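Local coordinates for protein putative immunoglobulin A1 protease (Bacteroides ovatus, PDB 3N6Z) that is of unproven function but is a putative immunoglobulin A1 protease, with a chain that coils into a parallel beta-solenoid, at residues Tyr98-Asp103 with Ser121-Leu126. Sequence-based numbering, arbitrary orientation.
Sequences YEIDFD and SFFGVL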
ATOM      1  N   TYR A  98       0.384   1.460 -18.856  1.00  7.45           N
ATOM      2  CA  TYR A  98      -1.046   1.659 -18.620  1.00  7.28           C
ATOM      3  C   TYR A  98      -1.311   2.505 -17.389  1.00  8.10           C
ATOM      4  O   TYR A  98      -1.159   2.011 -16.266  1.00 13.10           O
ATOM      5  CB  TYR A  98      -1.703   0.291 -18.427  1.00  8.11           C
ATOM      6  CG  TYR A  98      -1.545  -0.654 -19.602  1.00  8.59           C
ATOM      7  CD1 TYR A  98      -1.870  -0.255 -20.894  1.00  9.87           C
ATOM      8  CD2 TYR A  98      -1.096  -1.935 -19.412  1.00  8.40           C
ATOM      9  CE1 TYR A  98      -1.756  -1.130 -21.966  1.00  8.27           C
ATOM     10  CE2 TYR A  98      -0.988  -2.818 -20.460  1.00  8.94           C
ATOM     11  CZ  TYR A  98      -1.314  -2.416 -21.741  1.00  8.13           C
ATOM     12  OH  TYR A  98      -1.233  -3.281 -22.805  1.00 11.54           O
ATOM     13  N   GLU A  99      -1.798   3.732 -17.597  1.00  7.80           N
ATOM     14  CA  GLU A  99      -2.248   4.592 -16.526  1.00  7.81           C
ATOM     15  C   GLU A  99      -3.688   4.222 -16.158  1.00  7.42           C
ATOM     16  O   GLU A  99      -4.504   3.888 -17.035  1.00  7.90           O
ATOM     17  CB  GLU A  99      -2.167   6.059 -16.930  1.00  8.34           C
ATOM     18  CG  GLU A  99      -0.737   6.529 -17.201  1.00  9.06           C
ATOM     19  CD  GLU A  99      -0.676   7.861 -17.901  1.00  9.70           C
ATOM     20  OE1 GLU A  99      -1.584   8.701 -17.670  1.00 12.76           O
ATOM     21  OE2 GLU A  99       0.301   8.077 -18.646  1.00 12.27           O
ATOM     22  N   ILE A 100      -3.996   4.315 -14.867  1.00  7.31           N
ATOM     23  CA  ILE A 100      -5.278   3.849 -14.337  1.00  7.48           C
ATOM     24  C   ILE A 100      -5.833   4.809 -13.304  1.00  7.22           C
ATOM     25  O   ILE A 100      -5.104   5.332 -12.456  1.00  8.65           O
ATOM     26  CB  ILE A 100      -5.141   2.438 -13.696  1.00  7.81           C
ATOM     27  CG1 ILE A 100      -4.720   1.402 -14.736  1.00  7.77           C
ATOM     28  CG2 ILE A 100      -6.444   2.022 -12.977  1.00  9.03           C
ATOM     29  CD1 ILE A 100      -4.263   0.058 -14.143  1.00  8.91           C
ATOM     30  N   ASP A 101      -7.123   5.092 -13.423  1.00  7.56           N
ATOM     31  CA  ASP A 101      -7.913   5.760 -12.388  1.00  8.04           C
ATOM     32  C   ASP A 101      -8.913   4.731 -11.885  1.00  7.58           C
ATOM     33  O   ASP A 101      -9.740   4.265 -12.636  1.00  8.26           O
ATOM     34  CB  ASP A 101      -8.629   7.012 -12.918  1.00  8.68           C
ATOM     35  CG  ASP A 101      -9.259   7.804 -11.813  1.00 10.08           C
ATOM     36  OD1 ASP A 101     -10.373   7.435 -11.409  1.00 12.45           O
ATOM     37  OD2 ASP A 101      -8.629   8.762 -11.325  1.00 13.65           O
ATOM     38  N   PHE A 102      -8.823   4.402 -10.601  1.00  7.53           N
ATOM     39  CA  PHE A 102      -9.664   3.389  -9.987  1.00  7.32           C
ATOM     40  C   PHE A 102     -10.368   3.976  -8.764  1.00  7.79           C
ATOM     41  O   PHE A 102      -9.715   4.468  -7.844  1.00  8.44           O
ATOM     42  CB  PHE A 102      -8.808   2.178  -9.574  1.00  7.52           C
ATOM     43  CG  PHE A 102      -9.623   0.985  -9.112  1.00  6.94           C
ATOM     44  CD1 PHE A 102     -10.056   0.884  -7.807  1.00  8.83           C
ATOM     45  CD2 PHE A 102      -9.990  -0.003 -10.014  1.00  7.10           C
ATOM     46  CE1 PHE A 102     -10.807  -0.196  -7.377  1.00  9.63           C
ATOM     47  CE2 PHE A 102     -10.751  -1.061  -9.622  1.00  8.09           C
ATOM     48  CZ  PHE A 102     -11.144  -1.166  -8.285  1.00  9.06           C
ATOM     49  N   ASP A 103     -11.693   3.930  -8.779  1.00  7.26           N
ATOM     50  CA  ASP A 103     -12.507   4.372  -7.651  0.60  8.25           C
ATOM     51  C   ASP A 103     -13.326   3.189  -7.154  1.00  7.60           C
ATOM     52  O   ASP A 103     -14.218   2.714  -7.844  1.00  8.42           O
ATOM     53  CB  ASP A 103     -13.418   5.530  -8.081  0.60  8.75           C
ATOM     54  CG  ASP A 103     -14.253   6.085  -6.944  0.60 11.03           C
ATOM     55  OD1 ASP A 103     -14.024   5.720  -5.762  0.60  9.53           O
ATOM     56  OD2 ASP A 103     -15.129   6.930  -7.255  0.60 14.76           O
ATOM     57  N   SER A 121       0.431  -8.272  -7.196  1.00  7.26           N
ATOM     58  CA  SER A 121      -0.303  -7.199  -6.588  1.00  6.97           C
ATOM     59  C   SER A 121      -1.489  -6.894  -7.501  1.00  6.53           C
ATOM     60  O   SER A 121      -1.606  -7.446  -8.603  1.00  7.65           O
ATOM     61  CB  SER A 121       0.552  -5.924  -6.457  1.00  7.25           C
ATOM     62  OG  SER A 121       0.916  -5.404  -7.721  1.00  7.71           O
ATOM     63  N   PHE A 122      -2.365  -5.967  -7.081  1.00  6.85           N
ATOM     64  CA  PHE A 122      -3.497  -5.641  -7.911  1.00  6.36           C
ATOM     65  C   PHE A 122      -3.029  -4.892  -9.177  1.00  7.38           C
ATOM     66  O   PHE A 122      -3.283  -5.353 -10.295  1.00  7.21           O
ATOM     67  CB  PHE A 122      -4.566  -4.863  -7.119  1.00  7.46           C
ATOM     68  CG  PHE A 122      -5.897  -4.796  -7.818  1.00  7.11           C
ATOM     69  CD1 PHE A 122      -6.756  -5.885  -7.854  1.00  7.96           C
ATOM     70  CD2 PHE A 122      -6.295  -3.636  -8.426  1.00  8.34           C
ATOM     71  CE1 PHE A 122      -7.992  -5.824  -8.515  1.00  8.78           C
ATOM     72  CE2 PHE A 122      -7.533  -3.564  -9.057  1.00  9.81           C
ATOM     73  CZ  PHE A 122      -8.371  -4.657  -9.074  1.00  9.17           C
ATOM     74  N   PHE A 123      -2.330  -3.769  -9.004  1.00  7.28           N
ATOM     75  CA  PHE A 123      -1.957  -2.881 -10.111  1.00  6.34           C
ATOM     76  C   PHE A 123      -0.578  -3.167 -10.706  1.00  7.55           C
ATOM     77  O   PHE A 123      -0.327  -2.779 -11.865  1.00  8.54           O
ATOM     78  CB  PHE A 123      -2.026  -1.416  -9.720  1.00  7.45           C
ATOM     79  CG  PHE A 123      -3.399  -0.935  -9.387  1.00  6.82           C
ATOM     80  CD1 PHE A 123      -4.381  -0.833 -10.353  1.00  8.30           C
ATOM     81  CD2 PHE A 123      -3.728  -0.614  -8.088  1.00  7.49           C
ATOM     82  CE1 PHE A 123      -5.654  -0.418 -10.037  1.00  9.36           C
ATOM     83  CE2 PHE A 123      -4.996  -0.168  -7.751  1.00  8.16           C
ATOM     84  CZ  PHE A 123      -5.962  -0.066  -8.736  1.00 10.06           C
ATOM     85  N   GLY A 124       0.354  -3.727  -9.910  1.00  7.21           N
ATOM     86  CA  GLY A 124       1.731  -3.915 -10.371  1.00  6.33           C
ATOM     87  C   GLY A 124       2.553  -2.647 -10.253  1.00  6.50           C
ATOM     88  O   GLY A 124       3.383  -2.520  -9.331  1.00  7.18           O
ATOM     89  N   VAL A 125       2.266  -1.709 -11.139  1.00  6.99           N
ATOM     90  CA  VAL A 125       2.805  -0.352 -11.105  1.00  6.98           C
ATOM     91  C   VAL A 125       1.612   0.582 -11.313  1.00  6.31           C
ATOM     92  O   VAL A 125       0.981   0.510 -12.367  1.00  8.08           O
ATOM     93  CB  VAL A 125       3.885  -0.095 -12.186  1.00  7.71           C
ATOM     94  CG1 VAL A 125       4.277   1.400 -12.215  1.00  9.44           C
ATOM     95  CG2 VAL A 125       5.099  -1.028 -11.968  1.00  8.70           C
ATOM     96  N   LEU A 126       1.309   1.410 -10.310  1.00  7.46           N
ATOM     97  CA  LEU A 126       0.174   2.326 -10.388  1.00  6.55           C
ATOM     98  C   LEU A 126       0.641   3.732 -10.793  1.00  7.29           C
ATOM     99  O   LEU A 126       1.340   4.403 -10.013  1.00  7.94           O
ATOM    100  CB  LEU A 126      -0.606   2.361  -9.071  1.00  6.90           C
ATOM    101  CG  LEU A 126      -1.830   3.301  -9.096  1.00  7.59           C
ATOM    102  CD1 LEU A 126      -2.831   3.019 -10.246  1.00  8.88           C
ATOM    103  CD2 LEU A 126      -2.548   3.267  -7.743  1.00  8.94           C
TER
HETATM  104  O   HOH W   1      -1.175   2.103 -13.554  1.00  8.61           O
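Ile100 and Phe102 meet Phe122, Phe123 and Leu126 in a buried, apolar contact inside a parallel beta-solenoid, between strand 100-105 and the turn before, and first residues of, its parallel neighbour, strand 125-131. Three phenylalanines form an aromatic cluster here, the Phe102 ring receiving the edges of two others. Phe122 makes an edge-to-face contact with its plane turned 72° from that of Phe102, CE2 of Phe122 lying over one face of Phe102 at 4.1 Å from Phe102 CE2. Phe123 forms an offset edge-to-face pair, its CZ 3.7 Å from Phe102 CB, and Phe102 CG lies in the Phe123 plane at the ring edge. The Phe123 ring is itself sandwiched: Phe122 CD2 sits 3.5 Å above its centre, while Leu126 CD1 covers the opposite face nearer the rim.

Ile100 extends the apolar surface, with CG2 and CD1 touching Phe123 CE1 and CD1 respectively. Leu126 CD1 lies 3.9 Å from Ile100 O and 4.2 Å from Ile100 CB. Beyond the two segments, Phe122 stacks with Trp87 and makes edge-to-face contacts with Phe112 and Phe135; Phe102 also packs on Phe73 and Leu75 of strand 71-75. The alternation of strand 100-105 turns Asp101 the other way, where its OD1 forms a salt bridge with Arg131.

No direct hydrogen bond joins the two segments; strand pairing is made past Leu126, Ile100 bonding through its backbone to Cys127 and Asp129. The turn carries its own ST motif, Ser121 OG accepting from Gly124 N, and a water lies within hydrogen-bonding distance of Tyr98 O (2.7 Å) and Val125 O (2.9 Å).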